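Local coordinates for fibrinogen binding protein (Staphylococcus aureus subsp. aureus Mu50, PDB 3DOA) that probably binds fibrinogen and, as a member of the NFACT family, may resemble proteins that act on stalled ribosomal subunits, at residues A[80-85]-A[113-118]; A[86-91]-A[102-107]; A[203-208]-A[250-255]; A[94-99]-A[197-202]. All coordinates share one frame; numbering follows the deposited sequence.

Contact 1. Residues A[80-85]-A[113-118]; sequences KHLEGG and IYRTVI
Arg115 NE donates to His81 ND1 at 3.0 Å, with an N-H...N angle of 145°. The nitrogen meets the imidazole at its edge, close to the ring plane, while ring and guanidinium planes stand 49° apart, so the pair is a hydrogen bond rather than a stack. With ND1 accepting, a neutral ring would carry its proton on NE2. The arginine chain bends at chi2 (-63°), which places Arg115 CD beside the histidine, 4.0 Å from His81 ND1. Beyond it the guanidinium centre lies over Ile113 CB, 3.6 Å from its plane, and Arg115 NH1 also donates to Tyr114 O. Leu82 spans two residues of the strand, its CD2 touching Arg115 CB at 3.6 Å and its CD1 meeting Val117 CG2 at 3.5 Å. Thus the last turn of helix 73-82 rests on one face of strand 112-120, with Leu82 also on Ile103 of strand 98-106 and His81 on Ile138 of strand 137-140.

Contact 2. Residues A[86-91]-A[102-107]; sequences IIESIK and DIKSKD
Two carboxylates lie on the side of the sheet that carries Asp102 and Lys104, and each meets a lysine differently. Lys91 NZ approaches the Asp102 group at its oxygen end, 3.1 Å from both OD1 and OD2; the even spacing marks a forked salt bridge, though each hydrogen bond in it is weak. OD1 has a stronger partner in Thr116 OG1 of strand 112-120. The bend of the Lys91 chain at chi3 (95°) turns CE toward Asp102, where it lies 3.5 Å from OD2. The Glu88 carboxylate instead lies against the aliphatic part of Lys104, OE2 coming 3.7 Å from CD, while Lys104 NZ bonds Tyr114 OH. Strands 86-92 and 98-106 form an antiparallel hairpin. Ile86 and Lys104 are a hydrogen-bonded pair, joined by two N-H...O bonds of 2.9 Å between Ile86 N and Lys104 O and between Lys104 N and Ile86 O. Beyond the non-hydrogen-bonded pair Ile87-Ile103 the register slips by one at a classic beta bulge, in which Glu88 and Ser89 both face Asp102. Asp102 O accepts Glu88 N at 2.7 Å and Ser89 N only weakly, and Glu88 takes near-helical backbone angles (-90°/-28°). On the other face Ile87 CG1 and Ile103 CG1 meet at 4.0 Å; Ile103 also packs on Val23.

Contact 3. Residues A[203-208]-A[250-255]; sequences PLITNE and DFYFIK
Ile205 CG1 stands anti to the backbone N (chi1 -160°) and chi2 of 71° then turns CD1 toward Tyr252, whereas Leu204 CG, anti to its carbonyl carbon (chi1 -81°), heads for the same ring from the preceding residue. Leu204 CD1 comes to 3.8 Å from Tyr252 CD1, the two side chains sliding past each other in opposite directions. Ile205 crosses the tyrosine at about a right angle: its CB lies 3.4 Å from Tyr252 OH and its CD1 4.1 Å from Tyr252 CE2. Phe253 CD2 sits 3.5 Å above one face of the Tyr252 ring, Leu204 CB 4.2 Å above the opposite one, both offset toward the rim. The contact thereby sets helix 203-210 against strand 251-252, the edge of a small three-stranded sheet, among the helices of a chain whose family belongs to the H2TH clan. Ile254 CD1 adds a looser apolar touch, 4.4 Å from Ile205 CD1. Glu208 OE2 comes only to 4.1 Å from Lys255 O; its partners are Arg212, in a salt bridge, and Asn257 N. Leu6 of helix 5-15 and Val228 of helix 220-232 also pack on Ile205.

Contact 4. Residues A[94-99]-A[197-202]; sequences GNDRRI and QFEGFS
The backbones around Asp96 and Gly200 come within 4.7 Å, CA to CA, and the touching parts run 36° apart from end to end. A type II turn from Phe198 to Phe201 has Gly200 at its third position, with left-handed angles, and Gly200 CA makes a CA-H...O contact of 3.3 Å with Asn95 O. Glu199 CG is anti to the backbone N (chi1 174°), and the extended chain carries the carboxylate to the 94-96 backbone, crossing Asp96 at about a right angle: OE1 accepts a weak bond from Asn95 N at 3.2 Å. Asn95 ND2 also points at Glu199 O, at a modelled separation too short to be trusted in detail. Arg97 grips Phe201 O end-on with both terminal nitrogens, NH1 at 3.0 Å and NH2 at 3.3 Å; the oxygen lies near the guanidinium plane, whereas both donors stand above the carbonyl plane on the same side. Asp96 OD1 accepts Arg97 N at 2.6 Å. Ser202 is the N-cap of helix 203-210, and its OG also bonds Asp4. Phe201 packs among helices 203-210 and 220-232, and Asn95 on Leu6 of helix 5-15, so this contact ties the loop before strand 98-106 to the helical region.

How the contacts relate
Contacts 1 and 2 adjoin, centres about 6 Å apart, on the same side of the chain's centre. Both use the five-stranded antiparallel sheet, contact 2 through strands 86-92 and 98-106, contact 1 through strand 112-120, and Ser105 OG probably hydrogen-bonds His81 O. In sequence contact 2 is nested inside contact 1, while contact 4 crosses both and closes before contact 3 opens. Contact 4 shares strand 98-106 with contact 2, their centres about 24 Å apart, and its centre lies about 14 Å from that of contact 3. Contacts 1 and 3, centres about 34 Å apart, sit on opposite sides of the chain's centre, leaving contact 4 to bridge sheet and helical region.

Contact 1. Residues A[80-85]-A[113-118]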
loop_
_atom_site.group_PDB
_atom_site.type_symbol
_atom_site.label_atom_id
_atom_site.label_comp_id
_atom_site.label_asym_id
_atom_site.label_seq_id
_atom_site.Cartn_x
_atom_site.Cartn_y
_atom_site.Cartn_z
ATOM N N LYS A 80 0.166 -18.095 16.412
ATOM C CA LYS A 80 -0.733 -19.241 16.432
ATOM C C LYS A 80 -1.153 -19.656 15.048
ATOM O O LYS A 80 -1.061 -20.801 14.668
ATOM C CB LYS A 80 -2.000 -18.859 17.154
ATOM C CG LYS A 80 -2.638 -19.960 17.980
ATOM C CD LYS A 80 -4.106 -19.609 18.506
ATOM C CE LYS A 80 -5.230 -20.378 17.733
ATOM N NZ LYS A 80 -6.129 -21.097 18.698
ATOM N N HIS A 81 -1.620 -18.701 14.264
ATOM C CA HIS A 81 -2.172 -19.003 12.948
ATOM C C HIS A 81 -1.182 -18.957 11.807
ATOM O O HIS A 81 -1.458 -19.539 10.757
ATOM C CB HIS A 81 -3.256 -18.013 12.623
ATOM C CG HIS A 81 -4.452 -18.106 13.503
ATOM N ND1 HIS A 81 -5.648 -18.633 13.062
ATOM C CD2 HIS A 81 -4.670 -17.666 14.764
ATOM C CE1 HIS A 81 -6.539 -18.542 14.036
ATOM N NE2 HIS A 81 -5.971 -17.964 15.080
ATOM N N LEU A 82 -0.078 -18.232 11.957
ATOM C CA LEU A 82 0.799 -17.969 10.799
ATOM C C LEU A 82 2.205 -18.513 10.948
ATOM O O LEU A 82 2.800 -18.968 10.007
ATOM C CB LEU A 82 0.856 -16.472 10.509
ATOM C CG LEU A 82 -0.500 -15.769 10.365
ATOM C CD1 LEU A 82 -0.329 -14.285 10.079
ATOM C CD2 LEU A 82 -1.373 -16.438 9.298
ATOM N N GLU A 83 2.728 -18.488 12.158
ATOM C CA GLU A 83 4.074 -18.944 12.398
ATOM C C GLU A 83 4.077 -20.374 11.945
ATOM O O GLU A 83 3.207 -21.190 12.336
ATOM C CB GLU A 83 4.414 -18.817 13.870
ATOM C CG GLU A 83 5.875 -18.637 14.147
ATOM C CD GLU A 83 6.142 -18.115 15.595
ATOM O OE1 GLU A 83 6.300 -16.853 15.760
ATOM O OE2 GLU A 83 6.197 -18.962 16.560
ATOM N N GLY A 84 5.022 -20.660 11.074
ATOM C CA GLY A 84 5.078 -21.941 10.407
ATOM C C GLY A 84 4.760 -21.910 8.926
ATOM O O GLY A 84 5.407 -22.614 8.159
ATOM N N GLY A 85 3.784 -21.080 8.547
ATOM C CA GLY A 85 3.150 -21.087 7.221
ATOM C C GLY A 85 4.003 -20.677 6.046
ATOM O O GLY A 85 5.113 -20.139 6.182
ATOM N N ILE A 113 -4.553 -25.079 7.569
ATOM C CA ILE A 113 -5.410 -23.885 7.653
ATOM C C ILE A 113 -4.926 -22.855 6.621
ATOM O O ILE A 113 -3.726 -22.738 6.323
ATOM C CB ILE A 113 -5.473 -23.258 9.095
ATOM C CG1 ILE A 113 -4.057 -23.042 9.646
ATOM C CG2 ILE A 113 -6.293 -24.125 9.988
ATOM C CD1 ILE A 113 -3.970 -22.317 10.942
ATOM N N TYR A 114 -5.895 -22.148 6.069
ATOM C CA TYR A 114 -5.674 -21.141 5.069
ATOM C C TYR A 114 -6.074 -19.788 5.703
ATOM O O TYR A 114 -7.211 -19.587 6.119
ATOM C CB TYR A 114 -6.535 -21.453 3.842
ATOM C CG TYR A 114 -5.975 -22.548 2.938
ATOM C CD1 TYR A 114 -6.569 -23.796 2.879
ATOM C CD2 TYR A 114 -4.845 -22.329 2.135
ATOM C CE1 TYR A 114 -6.068 -24.782 2.031
ATOM C CE2 TYR A 114 -4.333 -23.276 1.314
ATOM C CZ TYR A 114 -4.949 -24.516 1.248
ATOM O OH TYR A 114 -4.448 -25.530 0.436
ATOM N N ARG A 115 -5.102 -18.879 5.777
ATOM C CA ARG A 115 -5.223 -17.516 6.349
ATOM C C ARG A 115 -4.840 -16.386 5.361
ATOM O O ARG A 115 -3.993 -16.602 4.480
ATOM C CB ARG A 115 -4.299 -17.424 7.530
ATOM C CG ARG A 115 -4.561 -18.474 8.541
ATOM C CD ARG A 115 -5.930 -18.322 9.123
ATOM N NE ARG A 115 -6.258 -19.262 10.209
ATOM C CZ ARG A 115 -7.245 -20.141 10.136
ATOM N NH1 ARG A 115 -7.999 -20.268 9.023
ATOM N NH2 ARG A 115 -7.462 -20.911 11.182
ATOM N N THR A 116 -5.488 -15.220 5.503
ATOM C CA THR A 116 -5.103 -13.994 4.804
ATOM C C THR A 116 -4.881 -12.849 5.782
ATOM O O THR A 116 -5.765 -12.549 6.609
ATOM C CB THR A 116 -6.166 -13.561 3.861
ATOM O OG1 THR A 116 -6.256 -14.544 2.836
ATOM C CG2 THR A 116 -5.831 -12.233 3.244
ATOM N N VAL A 117 -3.692 -12.232 5.704
ATOM C CA VAL A 117 -3.419 -10.967 6.398
ATOM C C VAL A 117 -3.765 -9.788 5.454
ATOM O O VAL A 117 -3.271 -9.733 4.330
ATOM C CB VAL A 117 -1.963 -10.900 6.801
ATOM C CG1 VAL A 117 -1.621 -9.508 7.395
ATOM C CG2 VAL A 117 -1.660 -12.048 7.774
ATOM N N ILE A 118 -4.643 -8.892 5.907
ATOM C CA ILE A 118 -5.070 -7.697 5.161
ATOM C C ILE A 118 -4.535 -6.389 5.829
ATOM O O ILE A 118 -4.883 -6.069 6.972
ATOM C CB ILE A 118 -6.575 -7.609 5.091
ATOM C CG1 ILE A 118 -7.186 -8.995 4.833
ATOM C CG2 ILE A 118 -6.962 -6.650 4.007
ATOM C CD1 ILE A 118 -8.665 -8.971 4.325
#

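Contact 2. Residues A[86-91]-A[102-107]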
loop_
_atom_site.group_PDB
_atom_site.type_symbol
_atom_site.label_atom_id
_atom_site.label_comp_id
_atom_site.label_asym_id
_atom_site.label_seq_id
_atom_site.Cartn_x
_atom_site.Cartn_y
_atom_site.Cartn_z
ATOM N N ILE A 86 3.491 -20.971 4.871
ATOM C CA ILE A 86 4.116 -20.519 3.678
ATOM C C ILE A 86 3.252 -19.418 3.100
ATOM O O ILE A 86 2.007 -19.412 3.259
ATOM C CB ILE A 86 4.270 -21.652 2.636
ATOM C CG1 ILE A 86 5.025 -22.813 3.244
ATOM C CG2 ILE A 86 4.958 -21.168 1.357
ATOM C CD1 ILE A 86 6.337 -22.520 3.805
ATOM N N ILE A 87 3.942 -18.496 2.426
ATOM C CA ILE A 87 3.286 -17.349 1.791
ATOM C C ILE A 87 2.992 -17.825 0.421
ATOM O O ILE A 87 3.859 -18.143 -0.346
ATOM C CB ILE A 87 4.136 -16.010 1.773
ATOM C CG1 ILE A 87 4.176 -15.406 3.179
ATOM C CG2 ILE A 87 3.475 -15.026 0.917
ATOM C CD1 ILE A 87 5.540 -14.876 3.600
ATOM N N GLU A 88 1.725 -17.912 0.160
ATOM C CA GLU A 88 1.277 -18.369 -1.129
ATOM C C GLU A 88 1.117 -17.241 -2.104
ATOM O O GLU A 88 1.133 -17.494 -3.278
ATOM C CB GLU A 88 -0.100 -19.048 -1.001
ATOM C CG GLU A 88 -0.134 -20.189 -0.032
ATOM C CD GLU A 88 -0.777 -21.383 -0.644
ATOM O OE1 GLU A 88 -2.000 -21.271 -0.966
ATOM O OE2 GLU A 88 -0.056 -22.410 -0.825
ATOM N N SER A 89 0.837 -16.042 -1.595
ATOM C CA SER A 89 0.544 -14.867 -2.416
ATOM C C SER A 89 0.566 -13.589 -1.589
ATOM O O SER A 89 0.163 -13.591 -0.392
ATOM C CB SER A 89 -0.779 -14.979 -3.145
ATOM O OG SER A 89 -1.473 -13.764 -3.155
ATOM N N ILE A 90 1.096 -12.528 -2.241
ATOM C CA ILE A 90 1.026 -11.145 -1.785
ATOM C C ILE A 90 0.546 -10.348 -2.960
ATOM O O ILE A 90 1.132 -10.404 -4.031
ATOM C CB ILE A 90 2.354 -10.615 -1.460
ATOM C CG1 ILE A 90 3.084 -11.548 -0.472
ATOM C CG2 ILE A 90 2.177 -9.244 -0.881
ATOM C CD1 ILE A 90 4.585 -11.195 -0.255
ATOM N N LYS A 91 -0.542 -9.618 -2.767
ATOM C CA LYS A 91 -1.253 -8.997 -3.854
ATOM C C LYS A 91 -1.966 -7.705 -3.328
ATOM O O LYS A 91 -2.091 -7.455 -2.145
ATOM C CB LYS A 91 -2.202 -10.048 -4.473
ATOM C CG LYS A 91 -3.596 -10.056 -3.818
ATOM C CD LYS A 91 -4.472 -11.348 -3.876
ATOM C CE LYS A 91 -4.273 -12.198 -2.565
ATOM N NZ LYS A 91 -5.569 -12.670 -1.831
ATOM N N ASP A 102 -1.517 -14.033 1.610
ATOM C CA ASP A 102 -2.160 -15.339 1.702
ATOM C C ASP A 102 -1.179 -16.356 2.254
ATOM O O ASP A 102 -0.150 -16.682 1.642
ATOM C CB ASP A 102 -2.601 -15.771 0.311
ATOM C CG ASP A 102 -3.933 -15.128 -0.129
ATOM O OD1 ASP A 102 -4.583 -14.325 0.629
ATOM O OD2 ASP A 102 -4.335 -15.456 -1.275
ATOM N N ILE A 103 -1.482 -16.854 3.442
ATOM C CA ILE A 103 -0.634 -17.876 4.077
ATOM C C ILE A 103 -1.401 -19.213 4.224
ATOM O O ILE A 103 -2.599 -19.234 4.487
ATOM C CB ILE A 103 -0.048 -17.381 5.410
ATOM C CG1 ILE A 103 0.815 -16.109 5.174
ATOM C CG2 ILE A 103 0.796 -18.495 6.047
ATOM C CD1 ILE A 103 0.864 -15.103 6.325
ATOM N N LYS A 104 -0.698 -20.315 3.948
ATOM C CA LYS A 104 -1.188 -21.663 4.240
ATOM C C LYS A 104 -0.353 -22.243 5.390
ATOM O O LYS A 104 0.843 -22.159 5.353
ATOM C CB LYS A 104 -1.106 -22.501 2.966
ATOM C CG LYS A 104 -1.312 -24.003 3.166
ATOM C CD LYS A 104 -1.273 -24.713 1.803
ATOM C CE LYS A 104 -1.458 -26.234 1.929
ATOM N NZ LYS A 104 -1.763 -26.775 0.599
ATOM N N SER A 105 -0.965 -22.765 6.426
ATOM C CA SER A 105 -0.251 -23.206 7.618
ATOM C C SER A 105 -0.926 -24.420 8.248
ATOM O O SER A 105 -1.899 -24.951 7.681
ATOM C CB SER A 105 -0.155 -22.069 8.638
ATOM O OG SER A 105 -1.441 -21.693 9.101
ATOM N N LYS A 106 -0.485 -24.870 9.409
ATOM C CA LYS A 106 -1.111 -25.936 10.193
ATOM C C LYS A 106 -1.659 -25.392 11.483
ATOM O O LYS A 106 -1.006 -24.569 12.119
ATOM C CB LYS A 106 -0.052 -26.979 10.623
ATOM C CG LYS A 106 0.780 -27.660 9.493
ATOM C CD LYS A 106 -0.112 -28.400 8.465
ATOM C CE LYS A 106 0.691 -29.294 7.502
ATOM N NZ LYS A 106 1.773 -30.067 8.190
ATOM N N ASP A 107 -2.805 -25.908 11.918
ATOM C CA ASP A 107 -3.221 -25.704 13.282
ATOM C C ASP A 107 -2.538 -26.608 14.253
ATOM O O ASP A 107 -1.647 -27.392 13.912
ATOM C CB ASP A 107 -4.722 -25.829 13.471
ATOM C CG ASP A 107 -5.254 -27.206 13.267
ATOM O OD1 ASP A 107 -4.579 -28.231 13.481
ATOM O OD2 ASP A 107 -6.423 -27.258 12.891
#

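Contact 3. Residues A[203-208]-A[250-255]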
loop_
_atom_site.group_PDB
_atom_site.type_symbol
_atom_site.label_atom_id
_atom_site.label_comp_id
_atom_site.label_asym_id
_atom_site.label_seq_id
_atom_site.Cartn_x
_atom_site.Cartn_y
_atom_site.Cartn_z
ATOM N N PRO A 203 -2.746 13.531 -4.323
ATOM C CA PRO A 203 -2.273 14.827 -4.682
ATOM C C PRO A 203 -0.985 14.771 -5.519
ATOM O O PRO A 203 -0.944 15.296 -6.640
ATOM C CB PRO A 203 -2.024 15.428 -3.323
ATOM C CG PRO A 203 -3.108 14.943 -2.551
ATOM C CD PRO A 203 -3.265 13.555 -2.954
ATOM N N LEU A 204 0.021 14.083 -4.994
ATOM C CA LEU A 204 1.281 13.956 -5.679
ATOM C C LEU A 204 1.089 13.565 -7.107
ATOM O O LEU A 204 1.591 14.268 -8.022
ATOM C CB LEU A 204 2.180 12.929 -5.010
ATOM C CG LEU A 204 2.939 13.426 -3.780
ATOM C CD1 LEU A 204 3.414 12.305 -2.773
ATOM C CD2 LEU A 204 4.103 14.226 -4.329
ATOM N N ILE A 205 0.366 12.474 -7.337
ATOM C CA ILE A 205 0.284 11.976 -8.702
ATOM C C ILE A 205 -0.694 12.816 -9.555
ATOM O O ILE A 205 -0.410 13.076 -10.742
ATOM C CB ILE A 205 -0.046 10.462 -8.746
ATOM C CG1 ILE A 205 0.355 9.874 -10.123
ATOM C CG2 ILE A 205 -1.497 10.187 -8.289
ATOM C CD1 ILE A 205 1.878 9.777 -10.336
ATOM N N THR A 206 -1.803 13.267 -8.947
ATOM C CA THR A 206 -2.734 14.129 -9.675
ATOM C C THR A 206 -2.023 15.410 -10.115
ATOM O O THR A 206 -2.112 15.807 -11.296
ATOM C CB THR A 206 -4.032 14.453 -8.891
ATOM O OG1 THR A 206 -3.729 14.803 -7.553
ATOM C CG2 THR A 206 -4.940 13.268 -8.864
ATOM N N ASN A 207 -1.277 16.023 -9.196
ATOM C CA ASN A 207 -0.541 17.235 -9.563
ATOM C C ASN A 207 0.504 16.943 -10.619
ATOM O O ASN A 207 0.608 17.626 -11.624
ATOM C CB ASN A 207 -0.000 17.994 -8.343
ATOM C CG ASN A 207 -1.159 18.649 -7.485
ATOM O OD1 ASN A 207 -0.994 18.942 -6.315
ATOM N ND2 ASN A 207 -2.322 18.841 -8.088
ATOM N N GLU A 208 1.199 15.842 -10.465
ATOM C CA GLU A 208 2.116 15.440 -11.535
ATOM C C GLU A 208 1.504 15.331 -12.969
ATOM O O GLU A 208 2.138 15.730 -13.931
ATOM C CB GLU A 208 2.803 14.126 -11.172
ATOM C CG GLU A 208 3.901 13.792 -12.159
ATOM C CD GLU A 208 5.080 14.720 -12.068
ATOM O OE1 GLU A 208 5.161 15.526 -11.094
ATOM O OE2 GLU A 208 5.952 14.633 -12.962
ATOM N N ASP A 250 9.342 14.548 1.441
ATOM C CA ASP A 250 8.408 13.729 0.717
ATOM C C ASP A 250 9.228 12.603 0.178
ATOM O O ASP A 250 10.463 12.678 0.213
ATOM C CB ASP A 250 7.796 14.493 -0.459
ATOM C CG ASP A 250 6.666 15.417 -0.038
ATOM O OD1 ASP A 250 5.528 14.935 0.147
ATOM O OD2 ASP A 250 6.904 16.628 0.073
ATOM N N PHE A 251 8.544 11.572 -0.311
ATOM C CA PHE A 251 9.161 10.451 -1.011
ATOM C C PHE A 251 8.197 9.981 -2.070
ATOM O O PHE A 251 6.959 10.202 -1.985
ATOM C CB PHE A 251 9.439 9.286 -0.042
ATOM C CG PHE A 251 8.160 8.724 0.662
ATOM C CD1 PHE A 251 7.378 7.732 0.063
ATOM C CD2 PHE A 251 7.763 9.188 1.919
ATOM C CE1 PHE A 251 6.238 7.250 0.667
ATOM C CE2 PHE A 251 6.617 8.697 2.516
ATOM C CZ PHE A 251 5.849 7.736 1.868
ATOM N N TYR A 252 8.730 9.295 -3.058
ATOM C CA TYR A 252 7.848 8.676 -4.015
ATOM C C TYR A 252 8.629 7.659 -4.826
ATOM O O TYR A 252 9.743 7.290 -4.463
ATOM C CB TYR A 252 7.169 9.756 -4.871
ATOM C CG TYR A 252 5.770 9.418 -5.337
ATOM C CD1 TYR A 252 4.707 9.198 -4.430
ATOM C CD2 TYR A 252 5.500 9.300 -6.684
ATOM C CE1 TYR A 252 3.409 8.888 -4.886
ATOM C CE2 TYR A 252 4.232 8.956 -7.126
ATOM C CZ TYR A 252 3.195 8.766 -6.235
ATOM O OH TYR A 252 1.981 8.472 -6.799
ATOM N N PHE A 253 8.044 7.170 -5.901
ATOM C CA PHE A 253 8.700 6.148 -6.659
ATOM C C PHE A 253 9.093 6.540 -8.059
ATOM O O PHE A 253 9.707 5.710 -8.769
ATOM C CB PHE A 253 7.825 4.934 -6.707
ATOM C CG PHE A 253 6.624 5.087 -7.517
ATOM C CD1 PHE A 253 6.601 4.638 -8.806
ATOM C CD2 PHE A 253 5.484 5.622 -6.973
ATOM C CE1 PHE A 253 5.470 4.756 -9.562
ATOM C CE2 PHE A 253 4.357 5.748 -7.721
ATOM C CZ PHE A 253 4.353 5.310 -9.024
ATOM N N ILE A 254 8.814 7.780 -8.430
ATOM C CA ILE A 254 9.363 8.387 -9.618
ATOM C C ILE A 254 9.722 9.828 -9.312
ATOM O O ILE A 254 9.377 10.318 -8.261
ATOM C CB ILE A 254 8.404 8.334 -10.762
ATOM C CG1 ILE A 254 7.136 9.067 -10.414
ATOM C CG2 ILE A 254 8.078 6.931 -11.088
ATOM C CD1 ILE A 254 6.059 8.754 -11.345
ATOM N N LYS A 255 10.435 10.493 -10.219
ATOM C CA LYS A 255 10.826 11.890 -10.025
ATOM C C LYS A 255 9.798 12.852 -10.567
ATOM O O LYS A 255 9.390 12.742 -11.698
ATOM C CB LYS A 255 12.159 12.171 -10.694
ATOM C CG LYS A 255 12.474 11.275 -11.869
ATOM C CD LYS A 255 13.981 11.042 -12.013
ATOM C CE LYS A 255 14.660 12.053 -12.938
ATOM N NZ LYS A 255 15.450 11.384 -14.008
#

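Contact 4. Residues A[94-99]-A[197-202]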
loop_
_atom_site.group_PDB
_atom_site.type_symbol
_atom_site.label_atom_id
_atom_site.label_comp_id
_atom_site.label_asym_id
_atom_site.label_seq_id
_atom_site.Cartn_x
_atom_site.Cartn_y
_atom_site.Cartn_z
ATOM N N GLY A 94 -7.148 -4.316 -6.335
ATOM C CA GLY A 94 -7.320 -3.296 -7.362
ATOM C C GLY A 94 -6.119 -2.385 -7.364
ATOM O O GLY A 94 -4.944 -2.834 -7.191
ATOM N N ASN A 95 -6.446 -1.092 -7.511
ATOM C CA ASN A 95 -5.455 0.007 -7.272
ATOM C C ASN A 95 -5.579 0.672 -5.885
ATOM O O ASN A 95 -5.002 1.703 -5.687
ATOM C CB ASN A 95 -5.446 1.036 -8.439
ATOM C CG ASN A 95 -4.295 2.029 -8.350
ATOM O OD1 ASN A 95 -3.109 1.664 -8.206
ATOM N ND2 ASN A 95 -4.656 3.314 -8.420
ATOM N N ASP A 96 -6.237 0.007 -4.923
ATOM C CA ASP A 96 -6.502 0.583 -3.617
ATOM C C ASP A 96 -5.273 0.471 -2.775
ATOM O O ASP A 96 -4.303 -0.101 -3.209
ATOM C CB ASP A 96 -7.716 -0.027 -2.909
ATOM C CG ASP A 96 -8.216 0.874 -1.758
ATOM O OD1 ASP A 96 -7.739 2.038 -1.692
ATOM O OD2 ASP A 96 -9.041 0.474 -0.884
ATOM N N ARG A 97 -5.306 1.112 -1.616
ATOM C CA ARG A 97 -4.216 1.091 -0.635
ATOM C C ARG A 97 -4.401 -0.089 0.420
ATOM O O ARG A 97 -4.479 0.113 1.667
ATOM C CB ARG A 97 -4.118 2.436 0.123
ATOM C CG ARG A 97 -3.829 3.730 -0.642
ATOM C CD ARG A 97 -4.708 4.891 -0.030
ATOM N NE ARG A 97 -4.077 6.190 -0.288
ATOM C CZ ARG A 97 -4.366 7.092 -1.274
ATOM N NH1 ARG A 97 -5.376 6.908 -2.148
ATOM N NH2 ARG A 97 -3.643 8.227 -1.372
ATOM N N ARG A 98 -4.396 -1.290 -0.161
ATOM C CA ARG A 98 -4.708 -2.543 0.441
ATOM C C ARG A 98 -3.837 -3.688 -0.121
ATOM O O ARG A 98 -3.768 -3.938 -1.343
ATOM C CB ARG A 98 -6.148 -2.856 0.161
ATOM C CG ARG A 98 -7.054 -2.138 1.071
ATOM C CD ARG A 98 -8.470 -2.005 0.522
ATOM N NE ARG A 98 -9.284 -3.209 0.678
ATOM C CZ ARG A 98 -10.151 -3.654 -0.237
ATOM N NH1 ARG A 98 -10.310 -3.010 -1.381
ATOM N NH2 ARG A 98 -10.865 -4.763 -0.009
ATOM N N ILE A 99 -3.175 -4.365 0.812
ATOM C CA ILE A 99 -2.402 -5.529 0.509
ATOM C C ILE A 99 -2.951 -6.708 1.371
ATOM O O ILE A 99 -3.295 -6.558 2.560
ATOM C CB ILE A 99 -0.910 -5.323 0.803
ATOM C CG1 ILE A 99 -0.429 -3.946 0.299
ATOM C CG2 ILE A 99 -0.089 -6.455 0.163
ATOM C CD1 ILE A 99 -0.455 -2.797 1.339
ATOM N N GLN A 197 -12.028 10.721 -8.650
ATOM C CA GLN A 197 -12.670 9.674 -9.459
ATOM C C GLN A 197 -11.883 8.410 -9.569
ATOM O O GLN A 197 -12.421 7.379 -10.022
ATOM C CB GLN A 197 -12.970 10.150 -10.878
ATOM C CG GLN A 197 -14.464 10.394 -11.118
ATOM C CD GLN A 197 -14.781 11.888 -11.138
ATOM O OE1 GLN A 197 -15.719 12.322 -11.806
ATOM N NE2 GLN A 197 -13.963 12.685 -10.440
ATOM N N PHE A 198 -10.620 8.479 -9.172
ATOM C CA PHE A 198 -9.681 7.407 -9.451
ATOM C C PHE A 198 -9.118 6.787 -8.196
ATOM O O PHE A 198 -8.646 7.476 -7.292
ATOM C CB PHE A 198 -8.626 7.927 -10.447
ATOM C CG PHE A 198 -9.202 8.125 -11.809
ATOM C CD1 PHE A 198 -9.313 7.057 -12.689
ATOM C CD2 PHE A 198 -9.779 9.324 -12.163
ATOM C CE1 PHE A 198 -9.913 7.200 -13.972
ATOM C CE2 PHE A 198 -10.390 9.490 -13.444
ATOM C CZ PHE A 198 -10.444 8.420 -14.346
ATOM N N GLU A 199 -9.272 5.468 -8.136
ATOM C CA GLU A 199 -8.913 4.633 -6.952
ATOM C C GLU A 199 -7.425 4.687 -6.733
ATOM O O GLU A 199 -6.607 4.528 -7.648
ATOM C CB GLU A 199 -9.399 3.150 -7.141
ATOM C CG GLU A 199 -8.976 2.068 -6.032
ATOM C CD GLU A 199 -9.388 0.558 -6.342
ATOM O OE1 GLU A 199 -9.426 0.096 -7.541
ATOM O OE2 GLU A 199 -9.653 -0.174 -5.323
ATOM N N GLY A 200 -7.057 4.934 -5.510
ATOM C CA GLY A 200 -5.644 4.951 -5.198
ATOM C C GLY A 200 -4.805 6.130 -5.640
ATOM O O GLY A 200 -3.584 6.100 -5.476
ATOM N N PHE A 201 -5.422 7.175 -6.170
ATOM C CA PHE A 201 -4.687 8.401 -6.491
ATOM C C PHE A 201 -4.376 9.255 -5.264
ATOM O O PHE A 201 -4.991 9.093 -4.213
ATOM C CB PHE A 201 -5.460 9.233 -7.509
ATOM C CG PHE A 201 -5.155 8.890 -8.956
ATOM C CD1 PHE A 201 -4.189 7.926 -9.303
ATOM C CD2 PHE A 201 -5.790 9.599 -9.973
ATOM C CE1 PHE A 201 -3.902 7.656 -10.629
ATOM C CE2 PHE A 201 -5.503 9.324 -11.283
ATOM C CZ PHE A 201 -4.556 8.348 -11.607
ATOM N N SER A 202 -3.377 10.117 -5.411
ATOM C CA SER A 202 -2.960 11.110 -4.410
ATOM C C SER A 202 -2.705 12.446 -5.112
ATOM O O SER A 202 -2.399 12.485 -6.349
ATOM C CB SER A 202 -1.633 10.723 -3.781
ATOM O OG SER A 202 -0.700 10.449 -4.818
#